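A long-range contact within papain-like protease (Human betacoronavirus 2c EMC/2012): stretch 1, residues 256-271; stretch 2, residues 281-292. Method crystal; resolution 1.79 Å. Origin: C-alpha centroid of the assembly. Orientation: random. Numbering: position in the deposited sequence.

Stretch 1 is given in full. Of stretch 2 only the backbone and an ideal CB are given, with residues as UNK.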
# COMPACT_ATOMS: atom_id res chain seq x y z
N LEU A 256 27.22 -11.42 -13.59
CA LEU A 256 27.42 -12.72 -14.21
C LEU A 256 27.16 -13.78 -13.14
O LEU A 256 27.93 -13.93 -12.15
CB LEU A 256 28.83 -12.90 -14.86
CG LEU A 256 29.04 -14.04 -15.90
CD1 LEU A 256 29.33 -15.42 -15.29
CD2 LEU A 256 27.90 -14.13 -16.93
N VAL A 257 26.04 -14.48 -13.31
CA VAL A 257 25.71 -15.51 -12.32
C VAL A 257 26.18 -16.82 -12.89
O VAL A 257 25.94 -17.10 -14.07
CB VAL A 257 24.19 -15.54 -11.99
CG1 VAL A 257 23.92 -16.67 -11.00
CG2 VAL A 257 23.69 -14.18 -11.45
N THR A 258 26.93 -17.58 -12.10
CA THR A 258 27.42 -18.95 -12.52
C THR A 258 27.25 -20.00 -11.42
O THR A 258 27.51 -19.76 -10.21
CB THR A 258 28.97 -18.96 -12.96
OG1 THR A 258 29.41 -20.28 -13.34
CG2 THR A 258 29.87 -18.53 -11.82
N THR A 259 26.92 -21.22 -11.85
CA THR A 259 26.92 -22.35 -10.93
C THR A 259 28.30 -23.09 -10.81
O THR A 259 28.47 -24.00 -9.95
CB THR A 259 25.84 -23.39 -11.33
OG1 THR A 259 26.06 -23.82 -12.68
CG2 THR A 259 24.44 -22.82 -11.21
N SER A 260 29.29 -22.69 -11.62
CA SER A 260 30.56 -23.45 -11.70
C SER A 260 31.30 -23.40 -10.36
O SER A 260 32.12 -24.25 -10.03
CB SER A 260 31.47 -22.94 -12.86
OG SER A 260 31.82 -21.57 -12.67
N THR A 261 30.92 -22.40 -9.58
CA THR A 261 31.57 -22.10 -8.34
C THR A 261 30.76 -22.64 -7.12
O THR A 261 31.17 -22.48 -5.94
CB THR A 261 31.77 -20.56 -8.26
OG1 THR A 261 32.10 -20.22 -6.91
CG2 THR A 261 30.50 -19.89 -8.50
N ALA A 262 29.65 -23.33 -7.40
CA ALA A 262 28.75 -23.89 -6.37
C ALA A 262 28.41 -22.81 -5.34
O ALA A 262 28.68 -22.98 -4.14
CB ALA A 262 29.35 -25.12 -5.69
N PRO A 263 27.88 -21.68 -5.81
CA PRO A 263 27.57 -20.55 -4.89
C PRO A 263 26.52 -20.92 -3.82
O PRO A 263 25.75 -21.90 -3.99
CB PRO A 263 27.02 -19.48 -5.81
CG PRO A 263 26.48 -20.23 -7.03
CD PRO A 263 27.28 -21.51 -7.16
N ASP A 264 26.50 -20.18 -2.71
CA ASP A 264 25.63 -20.56 -1.58
C ASP A 264 24.17 -20.13 -1.74
O ASP A 264 23.33 -20.62 -1.02
CB ASP A 264 26.16 -19.94 -0.30
CG ASP A 264 27.54 -20.42 0.03
OD1 ASP A 264 27.82 -21.60 -0.28
OD2 ASP A 264 28.34 -19.60 0.57
N PHE A 265 23.88 -19.22 -2.67
CA PHE A 265 22.50 -18.74 -2.77
C PHE A 265 21.69 -19.87 -3.43
O PHE A 265 22.28 -20.70 -4.14
CB PHE A 265 22.39 -17.38 -3.45
CG PHE A 265 23.11 -17.29 -4.78
CD1 PHE A 265 22.47 -17.70 -5.93
CD2 PHE A 265 24.43 -16.79 -4.86
CE1 PHE A 265 23.12 -17.66 -7.16
CE2 PHE A 265 25.07 -16.72 -6.10
CZ PHE A 265 24.42 -17.17 -7.24
N VAL A 266 20.40 -19.94 -3.16
CA VAL A 266 19.53 -21.00 -3.66
C VAL A 266 18.58 -20.50 -4.74
O VAL A 266 17.98 -21.29 -5.46
CB VAL A 266 18.79 -21.76 -2.52
CG1 VAL A 266 19.81 -22.33 -1.51
CG2 VAL A 266 17.76 -20.87 -1.85
N ALA A 267 18.37 -19.19 -4.82
CA ALA A 267 17.43 -18.62 -5.76
C ALA A 267 17.60 -17.11 -5.85
O ALA A 267 18.17 -16.51 -4.98
CB ALA A 267 15.95 -18.91 -5.40
N PHE A 268 17.13 -16.50 -6.95
CA PHE A 268 17.20 -15.05 -7.07
C PHE A 268 16.18 -14.56 -8.05
O PHE A 268 15.75 -15.32 -8.94
CB PHE A 268 18.64 -14.57 -7.46
CG PHE A 268 19.15 -15.16 -8.76
CD1 PHE A 268 19.77 -16.40 -8.78
CD2 PHE A 268 18.97 -14.48 -9.92
CE1 PHE A 268 20.26 -16.97 -9.94
CE2 PHE A 268 19.47 -15.02 -11.11
CZ PHE A 268 20.11 -16.26 -11.12
N ASN A 269 15.77 -13.29 -7.94
CA ASN A 269 14.94 -12.73 -9.02
C ASN A 269 15.66 -11.83 -9.95
O ASN A 269 16.71 -11.26 -9.62
CB ASN A 269 13.72 -11.98 -8.45
CG ASN A 269 12.82 -12.93 -7.64
OD1 ASN A 269 12.55 -14.03 -8.09
ND2 ASN A 269 12.36 -12.48 -6.44
N VAL A 270 15.09 -11.68 -11.14
CA VAL A 270 15.78 -10.88 -12.14
C VAL A 270 14.72 -9.94 -12.68
O VAL A 270 13.54 -10.33 -12.80
CB VAL A 270 16.35 -11.78 -13.29
CG1 VAL A 270 16.65 -10.98 -14.52
CG2 VAL A 270 17.60 -12.53 -12.83
N PHE A 271 15.08 -8.67 -12.93
CA PHE A 271 14.17 -7.78 -13.65
C PHE A 271 14.81 -7.44 -14.98
O PHE A 271 15.96 -7.01 -15.01
CB PHE A 271 13.90 -6.53 -12.82
CG PHE A 271 12.94 -5.53 -13.46
CD1 PHE A 271 11.57 -5.78 -13.52
CD2 PHE A 271 13.41 -4.33 -13.95
CE1 PHE A 271 10.70 -4.86 -14.09
CE2 PHE A 271 12.54 -3.41 -14.52
CZ PHE A 271 11.19 -3.67 -14.57
N UNK A 281 9.71 -9.62 -14.86
CA UNK A 281 10.38 -10.32 -13.76
C UNK A 281 10.55 -11.78 -14.11
O UNK A 281 9.66 -12.37 -14.70
CB UNK A 281 9.60 -10.17 -12.45
N UNK A 282 11.67 -12.38 -13.70
CA UNK A 282 11.91 -13.79 -13.87
C UNK A 282 12.45 -14.34 -12.56
O UNK A 282 13.31 -13.72 -11.89
CB UNK A 282 12.87 -14.05 -15.03
N UNK A 283 11.96 -15.52 -12.17
CA UNK A 283 12.40 -16.12 -10.92
C UNK A 283 13.38 -17.23 -11.27
O UNK A 283 13.09 -18.03 -12.16
CB UNK A 283 11.22 -16.65 -10.10
N UNK A 284 14.52 -17.31 -10.56
CA UNK A 284 15.54 -18.29 -10.90
C UNK A 284 15.81 -19.16 -9.69
O UNK A 284 15.84 -18.68 -8.51
CB UNK A 284 16.82 -17.61 -11.38
N UNK A 285 15.97 -20.46 -9.93
CA UNK A 285 16.40 -21.37 -8.83
C UNK A 285 17.64 -22.16 -9.21
O UNK A 285 17.85 -22.41 -10.40
CB UNK A 285 15.28 -22.34 -8.46
N UNK A 286 18.44 -22.52 -8.22
CA UNK A 286 19.64 -23.31 -8.45
C UNK A 286 19.42 -24.74 -8.05
O UNK A 286 19.30 -25.07 -6.85
CB UNK A 286 20.83 -22.73 -7.69
N UNK A 287 19.44 -25.62 -9.03
CA UNK A 287 19.18 -27.01 -8.75
C UNK A 287 19.91 -27.85 -9.75
O UNK A 287 19.87 -27.52 -10.93
CB UNK A 287 17.68 -27.31 -8.77
N UNK A 288 20.48 -28.97 -9.31
CA UNK A 288 21.15 -29.92 -10.21
C UNK A 288 22.32 -29.29 -10.96
O UNK A 288 22.53 -29.53 -12.16
CB UNK A 288 20.15 -30.48 -11.22
N UNK A 289 23.05 -28.43 -10.27
CA UNK A 289 24.17 -27.70 -10.90
C UNK A 289 23.80 -26.71 -11.98
O UNK A 289 24.68 -26.26 -12.72
CB UNK A 289 25.15 -28.71 -11.51
N UNK A 290 22.52 -26.34 -12.10
CA UNK A 290 22.10 -25.39 -13.16
C UNK A 290 21.24 -24.26 -12.60
O UNK A 290 20.74 -24.36 -11.49
CB UNK A 290 21.32 -26.12 -14.26
N UNK A 291 21.07 -23.20 -13.39
CA UNK A 291 20.17 -22.13 -13.02
C UNK A 291 18.88 -22.43 -13.78
O UNK A 291 18.89 -22.47 -15.02
CB UNK A 291 20.74 -20.75 -13.35
N UNK A 292 17.78 -22.66 -13.04
CA UNK A 292 16.45 -22.81 -13.67
C UNK A 292 15.74 -21.47 -13.67
O UNK A 292 15.54 -20.88 -12.61
CB UNK A 292 15.60 -23.86 -12.94

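Strand 281-287 runs antiparallel to strand 267-271, and over 281-285 the side chains alternate between the face bearing Ala267, Asn269 and Phe271 and the face bearing Phe268 and Val270.

Position 281 pairs with Phe271 without backbone hydrogen bonds, and its ideal CB lies 4.9 Å from Phe271 CD1. An aromatic or a long aliphatic side chain could cover that ring. The residue is Tyr281, whose ring receives the edge of Phe271 on its face, with Phe271 CD1 3.6 Å from Tyr281 CZ and the planes at 54°.

At 282 the backbone is locked to Val270 by two hydrogen bonds, Val270 N to the residue's O at 2.8 Å and its N to Val270 O at 2.9 Å. CB points to the face of Val270, where a beta-branched or other modest apolar residue would suit. The residue is Val282, whose CB lies beside Val270 CB at 4.5 Å.

Position 283 returns to the face of Asn269, and its ideal CB is 3.6 Å from Asn269 OD1. That oxygen is an acceptor, so a side chain with a donor is favoured: histidine, serine, threonine, asparagine or glutamine are all plausible. His283 answers with ND1, which donates to Asn269 OD1 at 2.8 Å. The oxygen lies near the plane of the imidazole, as a ring nitrogen donor requires.

At 284 CB points to the face of Phe268, and the benzyl ring folds back over it, its CZ close to the site. The space beneath the ring is shallow, which favours a small residue such as alanine, serine or glycine. Ala284 sets its CB over the ring face, 3.7 Å from the Phe268 centroid, while two backbone hydrogen bonds join it to Phe268.

Position 285 sits beside Ala267, whose methyl offers neither charge nor polar group; many residues, including long ones, would fit. Arg285 leaves little surface against stretch 1, and Arg285 NE donates to His283 NE2 at 2.9 Å, so both ring nitrogens of the histidine are engaged.

At 286 CB points toward stretch 1, into a hollow lined by Thr259, Pro263, Phe265 and Phe268. Leucine, isoleucine or methionine would suit. Leu286 CD1 reaches Phe265 CE1 at 3.8 Å and Pro263 CG at 3.9 Å, while Leu286 CD2 meets the edge of the Phe268 ring, 3.8 Å from Phe268 CE1. Leu286 N donates to Val266 O at 3.1 Å.

Position 287 finds nothing of stretch 1 near its ideal CB, so stretch 1 does not specify it; it is Lys287. At 288 and 289 phi is positive, which favours glycine in this type I' turn, and the residues are Gly288 and Gly289. Gly289 O accepts from Thr259 OG1, 2.8 Å away.

Position 290 points away and tolerates many residues; it is Leu290. At 291 CB turns toward Thr259 CG2 and Phe268 CZ, inviting a branched aliphatic. Ile291 places CD1 3.8 Å from Val257 CG1 and CG2 4.1 Å from Phe268 CZ. Position 292, out of reach, is Leu292.

Stretch 2 281-292: YVHARLKGGLIL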
# COMPACT_ATOMS: atom_id res chain seq x y z
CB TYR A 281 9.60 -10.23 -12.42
CG TYR A 281 9.71 -8.87 -11.74
CD1 TYR A 281 10.75 -8.61 -10.84
CD2 TYR A 281 8.78 -7.88 -11.97
CE1 TYR A 281 10.85 -7.40 -10.17
CE2 TYR A 281 8.87 -6.65 -11.34
CZ TYR A 281 9.91 -6.42 -10.44
OH TYR A 281 10.04 -5.21 -9.79
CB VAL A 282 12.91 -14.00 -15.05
CG1 VAL A 282 13.19 -15.49 -15.31
CG2 VAL A 282 12.38 -13.33 -16.31
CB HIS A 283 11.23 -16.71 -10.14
CG HIS A 283 11.66 -17.42 -8.85
ND1 HIS A 283 12.00 -16.75 -7.78
CD2 HIS A 283 11.79 -18.77 -8.53
CE1 HIS A 283 12.33 -17.57 -6.77
NE2 HIS A 283 12.20 -18.84 -7.21
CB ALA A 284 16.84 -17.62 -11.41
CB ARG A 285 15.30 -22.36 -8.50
CG ARG A 285 13.96 -21.68 -8.31
CD ARG A 285 13.27 -22.41 -7.25
NE ARG A 285 12.08 -21.71 -6.80
CZ ARG A 285 11.06 -22.38 -6.26
NH1 ARG A 285 11.13 -23.71 -6.22
NH2 ARG A 285 9.97 -21.75 -5.83
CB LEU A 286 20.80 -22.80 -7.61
CG LEU A 286 21.34 -21.35 -7.82
CD1 LEU A 286 22.85 -21.39 -7.70
CD2 LEU A 286 20.92 -20.62 -9.08
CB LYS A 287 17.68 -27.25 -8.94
CG LYS A 287 17.15 -28.41 -8.13
CD LYS A 287 15.75 -28.11 -7.58
CE LYS A 287 14.70 -28.01 -8.68
NZ LYS A 287 13.36 -28.19 -8.02
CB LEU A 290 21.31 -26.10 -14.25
CG LEU A 290 22.04 -27.10 -15.17
CD1 LEU A 290 20.97 -27.81 -15.96
CD2 LEU A 290 23.04 -26.42 -16.12
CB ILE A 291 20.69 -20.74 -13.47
CG1 ILE A 291 22.00 -20.38 -12.78
CG2 ILE A 291 19.61 -19.67 -13.29
CD1 ILE A 291 22.77 -19.26 -13.48
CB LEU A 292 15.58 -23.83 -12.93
CG LEU A 292 16.11 -25.16 -12.38
CD1 LEU A 292 14.95 -26.11 -12.15
CD2 LEU A 292 17.16 -25.79 -13.27
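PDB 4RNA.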